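Long-range contacts in chitin oligosaccharide binding protein NagB2 (Paenibacillus sp. FPU-7, PDB 7EHU), which binds chitin oligosaccharides such as N,N'-diacetylchitobiose and triacetylchitotriose, probably as the extracellular solute-binding component of a bacterial sugar-uptake system: residues P91-L96 against N316-S321; F147-Y152 against M271-S276. All coordinates share one frame; numbering follows the deposited sequence.

Contact 1: residues P91-L96 against N316-S321; sequences PQIFNL and NGYGFS. With NAG (2-acetamido-2-deoxy-beta-D-glucopyranose), chain B.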
loop_
_atom_site.group_PDB
_atom_site.type_symbol
_atom_site.label_atom_id
_atom_site.label_comp_id
_atom_site.label_asym_id
_atom_site.label_seq_id
_atom_site.Cartn_x
_atom_site.Cartn_y
_atom_site.Cartn_z
ATOM N N PRO A 91 -16.488 -3.280 -13.295
ATOM C CA PRO A 91 -16.109 -2.431 -14.432
ATOM C C PRO A 91 -15.203 -3.204 -15.382
ATOM O O PRO A 91 -14.626 -4.236 -15.040
ATOM C CB PRO A 91 -15.328 -1.296 -13.759
ATOM C CG PRO A 91 -15.704 -1.334 -12.334
ATOM C CD PRO A 91 -15.923 -2.780 -12.027
ATOM N N GLN A 92 -15.027 -2.661 -16.583
ATOM C CA GLN A 92 -14.158 -3.313 -17.554
ATOM C C GLN A 92 -12.694 -3.271 -17.124
ATOM O O GLN A 92 -11.948 -4.226 -17.374
ATOM C CB GLN A 92 -14.328 -2.664 -18.928
ATOM C CG GLN A 92 -15.615 -3.028 -19.659
ATOM C CD GLN A 92 -16.768 -2.104 -19.361
ATOM O OE1 GLN A 92 -16.747 -1.290 -18.434
ATOM N NE2 GLN A 92 -17.746 -2.130 -20.238
ATOM N N ILE A 93 -12.271 -2.159 -16.501
ATOM C CA ILE A 93 -10.911 -1.919 -16.028
ATOM C C ILE A 93 -11.028 -1.369 -14.617
ATOM O O ILE A 93 -11.867 -0.500 -14.367
ATOM C CB ILE A 93 -10.173 -0.876 -16.904
ATOM C CG1 ILE A 93 -10.118 -1.307 -18.369
ATOM C CG2 ILE A 93 -8.767 -0.641 -16.350
ATOM C CD1 ILE A 93 -9.773 -0.162 -19.322
ATOM N N PHE A 94 -10.206 -1.867 -13.686
ATOM C CA PHE A 94 -10.358 -1.421 -12.301
ATOM C C PHE A 94 -9.070 -1.576 -11.512
ATOM O O PHE A 94 -8.349 -2.565 -11.662
ATOM C CB PHE A 94 -11.481 -2.197 -11.564
ATOM C CG PHE A 94 -11.492 -3.664 -11.894
ATOM C CD1 PHE A 94 -10.719 -4.570 -11.191
ATOM C CD2 PHE A 94 -12.247 -4.141 -12.959
ATOM C CE1 PHE A 94 -10.677 -5.899 -11.565
ATOM C CE2 PHE A 94 -12.227 -5.467 -13.316
ATOM C CZ PHE A 94 -11.459 -6.350 -12.610
ATOM N N ASN A 95 -8.836 -0.634 -10.606
ATOM C CA ASN A 95 -7.757 -0.779 -9.646
ATOM C C ASN A 95 -8.036 -2.006 -8.773
ATOM O O ASN A 95 -9.135 -2.167 -8.226
ATOM C CB ASN A 95 -7.654 0.481 -8.794
ATOM C CG ASN A 95 -6.511 0.407 -7.807
ATOM O OD1 ASN A 95 -6.665 -0.053 -6.682
ATOM N ND2 ASN A 95 -5.354 0.886 -8.213
ATOM N N LEU A 96 -7.037 -2.874 -8.656
ATOM C CA LEU A 96 -7.147 -4.200 -8.074
ATOM C C LEU A 96 -5.922 -4.482 -7.218
ATOM O O LEU A 96 -4.800 -4.109 -7.579
ATOM C CB LEU A 96 -7.179 -5.233 -9.205
ATOM C CG LEU A 96 -7.166 -6.708 -8.826
ATOM C CD1 LEU A 96 -8.444 -7.118 -8.113
ATOM C CD2 LEU A 96 -6.971 -7.578 -10.082
ATOM N N ASN A 316 -0.485 -3.526 -6.361
ATOM C CA ASN A 316 -1.636 -2.734 -6.773
ATOM C C ASN A 316 -1.477 -2.273 -8.206
ATOM O O ASN A 316 -0.414 -1.782 -8.604
ATOM C CB ASN A 316 -1.814 -1.538 -5.830
ATOM C CG ASN A 316 -3.098 -0.755 -6.092
ATOM O OD1 ASN A 316 -3.065 0.455 -6.338
ATOM N ND2 ASN A 316 -4.241 -1.447 -6.065
ATOM N N GLY A 317 -2.528 -2.452 -8.986
ATOM C CA GLY A 317 -2.528 -2.020 -10.367
ATOM C C GLY A 317 -3.880 -2.249 -10.981
ATOM O O GLY A 317 -4.870 -2.197 -10.260
ATOM N N TYR A 318 -3.951 -2.503 -12.283
ATOM C CA TYR A 318 -5.230 -2.697 -12.964
ATOM C C TYR A 318 -5.470 -4.181 -13.241
ATOM O O TYR A 318 -4.570 -4.924 -13.659
ATOM C CB TYR A 318 -5.276 -1.881 -14.265
ATOM C CG TYR A 318 -5.387 -0.413 -13.954
ATOM C CD1 TYR A 318 -6.550 0.105 -13.401
ATOM C CD2 TYR A 318 -4.317 0.464 -14.146
ATOM C CE1 TYR A 318 -6.646 1.448 -13.060
ATOM C CE2 TYR A 318 -4.409 1.800 -13.817
ATOM C CZ TYR A 318 -5.566 2.283 -13.274
ATOM O OH TYR A 318 -5.688 3.593 -12.882
ATOM N N GLY A 319 -6.722 -4.577 -12.995
ATOM C CA GLY A 319 -7.279 -5.806 -13.507
ATOM C C GLY A 319 -8.424 -5.499 -14.464
ATOM O O GLY A 319 -8.859 -4.344 -14.607
ATOM N N PHE A 320 -8.917 -6.558 -15.105
ATOM C CA PHE A 320 -9.811 -6.433 -16.245
ATOM C C PHE A 320 -10.934 -7.444 -16.129
ATOM O O PHE A 320 -10.715 -8.580 -15.710
ATOM C CB PHE A 320 -9.015 -6.608 -17.553
ATOM C CG PHE A 320 -7.832 -5.684 -17.596
ATOM C CD1 PHE A 320 -7.982 -4.380 -18.033
ATOM C CD2 PHE A 320 -6.608 -6.081 -17.083
ATOM C CE1 PHE A 320 -6.931 -3.492 -17.992
ATOM C CE2 PHE A 320 -5.543 -5.195 -17.037
ATOM C CZ PHE A 320 -5.699 -3.903 -17.508
ATOM N N SER A 321 -12.146 -7.032 -16.483
ATOM C CA SER A 321 -13.261 -7.966 -16.430
ATOM C C SER A 321 -13.050 -9.102 -17.427
ATOM O O SER A 321 -12.571 -8.889 -18.540
ATOM C CB SER A 321 -14.560 -7.229 -16.736
ATOM O OG SER A 321 -15.609 -8.173 -16.763
HETATM C C1 NAG B . -1.818 3.888 -3.900
HETATM C C2 NAG B . -1.075 2.563 -3.919
HETATM C C3 NAG B . -1.792 1.523 -3.063
HETATM C C4 NAG B . -2.150 2.073 -1.690
HETATM C C5 NAG B . -2.886 3.394 -1.869
HETATM C C6 NAG B . -3.249 4.085 -0.578
HETATM C C7 NAG B . 0.146 2.158 -6.040
HETATM C C8 NAG B . 0.026 1.619 -7.429
HETATM N N2 NAG B . -0.959 2.074 -5.286
HETATM O O3 NAG B . -0.939 0.393 -2.966
HETATM O O4 NAG B . -3.038 1.171 -1.036
HETATM O O5 NAG B . -2.039 4.295 -2.591
HETATM O O6 NAG B . -4.015 5.258 -0.829
HETATM O O7 NAG B . 1.201 2.625 -5.618
HETATM O O HOH W 1 -6.300 3.561 -9.974
#

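Contact 2: residues F147-Y152 against M271-S276; sequences FVEGFY and MLFDGS. With NAG (2-acetamido-2-deoxy-beta-D-glucopyranose), chain C.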
loop_
_atom_site.group_PDB
_atom_site.type_symbol
_atom_site.label_atom_id
_atom_site.label_comp_id
_atom_site.label_asym_id
_atom_site.label_seq_id
_atom_site.Cartn_x
_atom_site.Cartn_y
_atom_site.Cartn_z
ATOM N N PHE A 147 6.016 -0.963 -4.059
ATOM C CA PHE A 147 5.979 -0.219 -2.808
ATOM C C PHE A 147 6.913 -0.852 -1.790
ATOM O O PHE A 147 7.200 -2.051 -1.832
ATOM C CB PHE A 147 4.555 -0.111 -2.195
ATOM C CG PHE A 147 4.120 -1.346 -1.440
ATOM C CD1 PHE A 147 3.642 -2.478 -2.110
ATOM C CD2 PHE A 147 4.211 -1.384 -0.068
ATOM C CE1 PHE A 147 3.273 -3.605 -1.410
ATOM C CE2 PHE A 147 3.837 -2.528 0.640
ATOM C CZ PHE A 147 3.393 -3.638 -0.031
ATOM N N VAL A 148 7.371 -0.012 -0.860
ATOM C CA VAL A 148 7.810 -0.454 0.455
ATOM C C VAL A 148 7.101 0.435 1.473
ATOM O O VAL A 148 6.622 1.527 1.140
ATOM C CB VAL A 148 9.340 -0.375 0.659
ATOM C CG1 VAL A 148 10.038 -1.434 -0.188
ATOM C CG2 VAL A 148 9.881 1.010 0.385
ATOM N N GLU A 149 7.038 -0.038 2.730
ATOM C CA GLU A 149 6.574 0.757 3.859
ATOM C C GLU A 149 7.717 0.915 4.843
ATOM O O GLU A 149 8.513 -0.006 5.017
ATOM C CB GLU A 149 5.331 0.146 4.530
ATOM C CG GLU A 149 4.125 0.115 3.595
ATOM C CD GLU A 149 2.864 -0.443 4.186
ATOM O OE1 GLU A 149 2.790 -0.652 5.427
ATOM O OE2 GLU A 149 1.924 -0.689 3.377
ATOM N N GLY A 150 7.779 2.094 5.456
ATOM C CA GLY A 150 8.838 2.421 6.389
ATOM C C GLY A 150 8.580 3.787 6.985
ATOM O O GLY A 150 7.528 4.380 6.763
ATOM N N PHE A 151 9.550 4.280 7.759
ATOM C CA PHE A 151 9.434 5.569 8.439
ATOM C C PHE A 151 10.062 6.689 7.622
ATOM O O PHE A 151 11.284 6.754 7.479
ATOM C CB PHE A 151 10.099 5.537 9.812
ATOM C CG PHE A 151 9.337 4.776 10.853
ATOM C CD1 PHE A 151 8.250 5.335 11.503
ATOM C CD2 PHE A 151 9.717 3.485 11.185
ATOM C CE1 PHE A 151 7.554 4.623 12.472
ATOM C CE2 PHE A 151 9.036 2.779 12.156
ATOM C CZ PHE A 151 7.959 3.348 12.799
ATOM N N TYR A 152 9.229 7.585 7.113
ATOM C CA TYR A 152 9.706 8.902 6.743
ATOM C C TYR A 152 9.958 9.676 8.039
ATOM O O TYR A 152 9.203 9.541 9.006
ATOM C CB TYR A 152 8.629 9.626 5.948
ATOM C CG TYR A 152 8.328 9.038 4.590
ATOM C CD1 TYR A 152 9.004 9.459 3.451
ATOM C CD2 TYR A 152 7.326 8.077 4.441
ATOM C CE1 TYR A 152 8.695 8.951 2.196
ATOM C CE2 TYR A 152 7.025 7.572 3.222
ATOM C CZ TYR A 152 7.695 8.011 2.097
ATOM O OH TYR A 152 7.344 7.485 0.870
ATOM N N MET A 271 7.839 11.795 12.568
ATOM C CA MET A 271 7.953 10.703 11.610
ATOM C C MET A 271 6.572 10.228 11.206
ATOM O O MET A 271 5.563 10.579 11.817
ATOM C CB MET A 271 8.800 9.549 12.157
ATOM C CG MET A 271 8.146 8.806 13.307
ATOM S SD MET A 271 9.274 7.730 14.234
ATOM C CE MET A 271 9.861 8.899 15.446
ATOM N N LEU A 272 6.553 9.396 10.172
ATOM C CA LEU A 272 5.318 8.913 9.560
ATOM C C LEU A 272 5.604 7.544 8.973
ATOM O O LEU A 272 6.509 7.422 8.145
ATOM C CB LEU A 272 4.892 9.867 8.440
ATOM C CG LEU A 272 3.659 9.465 7.636
ATOM C CD1 LEU A 272 2.389 9.834 8.407
ATOM C CD2 LEU A 272 3.638 10.128 6.300
ATOM N N PHE A 273 4.867 6.525 9.390
ATOM C CA PHE A 273 5.000 5.199 8.808
ATOM C C PHE A 273 4.041 5.105 7.626
ATOM O O PHE A 273 2.824 5.248 7.799
ATOM C CB PHE A 273 4.732 4.096 9.842
ATOM C CG PHE A 273 5.219 2.760 9.372
ATOM C CD1 PHE A 273 6.535 2.395 9.570
ATOM C CD2 PHE A 273 4.402 1.911 8.647
ATOM C CE1 PHE A 273 7.023 1.197 9.085
ATOM C CE2 PHE A 273 4.902 0.710 8.140
ATOM C CZ PHE A 273 6.197 0.348 8.365
ATOM N N ASP A 274 4.580 4.949 6.426
ATOM C CA ASP A 274 3.734 5.023 5.246
ATOM C C ASP A 274 4.398 4.296 4.092
ATOM O O ASP A 274 5.576 3.923 4.151
ATOM C CB ASP A 274 3.456 6.490 4.878
ATOM C CG ASP A 274 2.073 6.716 4.300
ATOM O OD1 ASP A 274 1.523 5.798 3.638
ATOM O OD2 ASP A 274 1.571 7.836 4.433
ATOM N N GLY A 275 3.605 4.088 3.037
ATOM C CA GLY A 275 4.109 3.509 1.826
ATOM C C GLY A 275 4.817 4.509 0.946
ATOM O O GLY A 275 4.636 5.724 1.058
ATOM N N SER A 276 5.622 3.979 0.028
ATOM C CA SER A 276 6.475 4.825 -0.803
ATOM C C SER A 276 5.678 5.642 -1.792
ATOM O O SER A 276 6.215 6.608 -2.347
ATOM C CB SER A 276 7.593 4.018 -1.440
ATOM O OG SER A 276 7.103 2.845 -2.050
HETATM C C1 NAG C . -2.553 0.472 0.075
HETATM C C2 NAG C . -3.714 -0.274 0.688
HETATM C C3 NAG C . -3.229 -1.212 1.793
HETATM C C4 NAG C . -2.133 -2.130 1.264
HETATM C C5 NAG C . -1.017 -1.308 0.624
HETATM C C6 NAG C . 0.061 -2.155 -0.019
HETATM C C7 NAG C . -5.958 0.707 0.659
HETATM C C8 NAG C . -6.904 1.675 1.319
HETATM N N2 NAG C . -4.737 0.627 1.191
HETATM O O3 NAG C . -4.345 -1.962 2.258
HETATM O O4 NAG C . -1.548 -2.908 2.304
HETATM O O5 NAG C . -1.576 -0.456 -0.389
HETATM O O6 NAG C . -0.460 -2.982 -1.049
HETATM O O7 NAG C . -6.293 0.018 -0.305
HETATM O O HOH W 2 7.758 3.874 2.399
#

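Contact 1: residues P91-L96 against N316-S321
Asn95 and Asn316 exchange a pair of side-chain amide hydrogen bonds at one end of this antiparallel strand pairing. Asn316 ND2 gives a nearly straight bond to Asn95 OD1 (2.9 Å), and Asn95 ND2 returns one to Asn316 OD1 (3.0 Å). The amide planes are turned 58° apart, and each donor is tilted out of its acceptor's carbonyl plane. Asn316 OD1 also accepts from N2 of the chain B N-acetylglucosamine at 2.9 Å, so Asn95 acts as a second-shell residue to the sugar contact. An alanine at Asn95 would remove both amide bonds and would probably leave the Asn316 amide freer to turn away from the sugar. Beside this pair, Leu96 N donates to Gly317 O at 2.8 Å. Leu96 CD2 lies 3.9 Å from Gly319 CA, filling the side where a CB on Gly319 would clash. Gly319 N bonds to Phe94 O, and the Phe94 ring, with CG between the backbone N and the carbonyl carbon (chi1 40°), folds over Gly319 O, which sits 3.6 Å above its centre. Strand 309-320, crossing from the other lobe to run antiparallel to 93-97, itself parallel to 30-36, is characteristic of the periplasmic-binding-protein fold.

Contact 2: residues F147-Y152 against M271-S276
The flank of the glycan pocket continues into an antiparallel strand pair, Phe147-Tyr152 against Met271-Ser276, with Phe147 at the pocket end. One face of the Phe147 ring receives C6 of the chain C N-acetylglucosamine, 3.6 Å from CZ and offset toward the rim. Next along the strand, Ser276 OG accepts from Val148 N at 3.1 Å, fixing the Ser276 hydroxyl on the backbone of the neighbouring strand. Farther along, Phe273 and Phe151 make a T-shaped stack: CD1 of Phe273 sits 3.5 Å above the centre of the Phe151 ring, with the planes 75° apart. CG of Phe273 is anti to the backbone N (chi1 -164°), and the ring lies across Gly150, whose O is over its face. Met271 SD adds an oblique Met-aromatic contact to Phe151, 3.8 Å from CD1. On the opposite face of the sheet, the Tyr152 ring turns its edge to Leu272 O and Gly275 O; OH comes to 3.2 Å from Gly275 O and is hydrogen-bonded to Thr279 OG1. A water donates to both Val148 O and Asp274 O. Strand 138-154, antiparallel to both 271-275 and 294-297, is consistent with one of the strands that pass between the lobes of a solute-binding protein.

Contacts 1 and 2 belong to the same mixed sheet, their centres 25 Å apart and their nearest atoms about 6 Å apart without touching. Strand 309-320 carries 316-321 of contact 1 and its neighbour, strand 138-154, carries 147-152 of contact 2; backbone hydrogen bonds of Asn316 with Glu144 and of Phe147 with Gly313 join them directly. The two contacts probably meet the same glycan from different lobes. Contact 1 reaches the chain B sugar, contact 2 the chain C sugar, which is joined to O4 of the former; Asp73 also holds the first, Ser315 and Asp389 the second. Such sharing of a ligand across two lobes suits the hinged closure usual in this family.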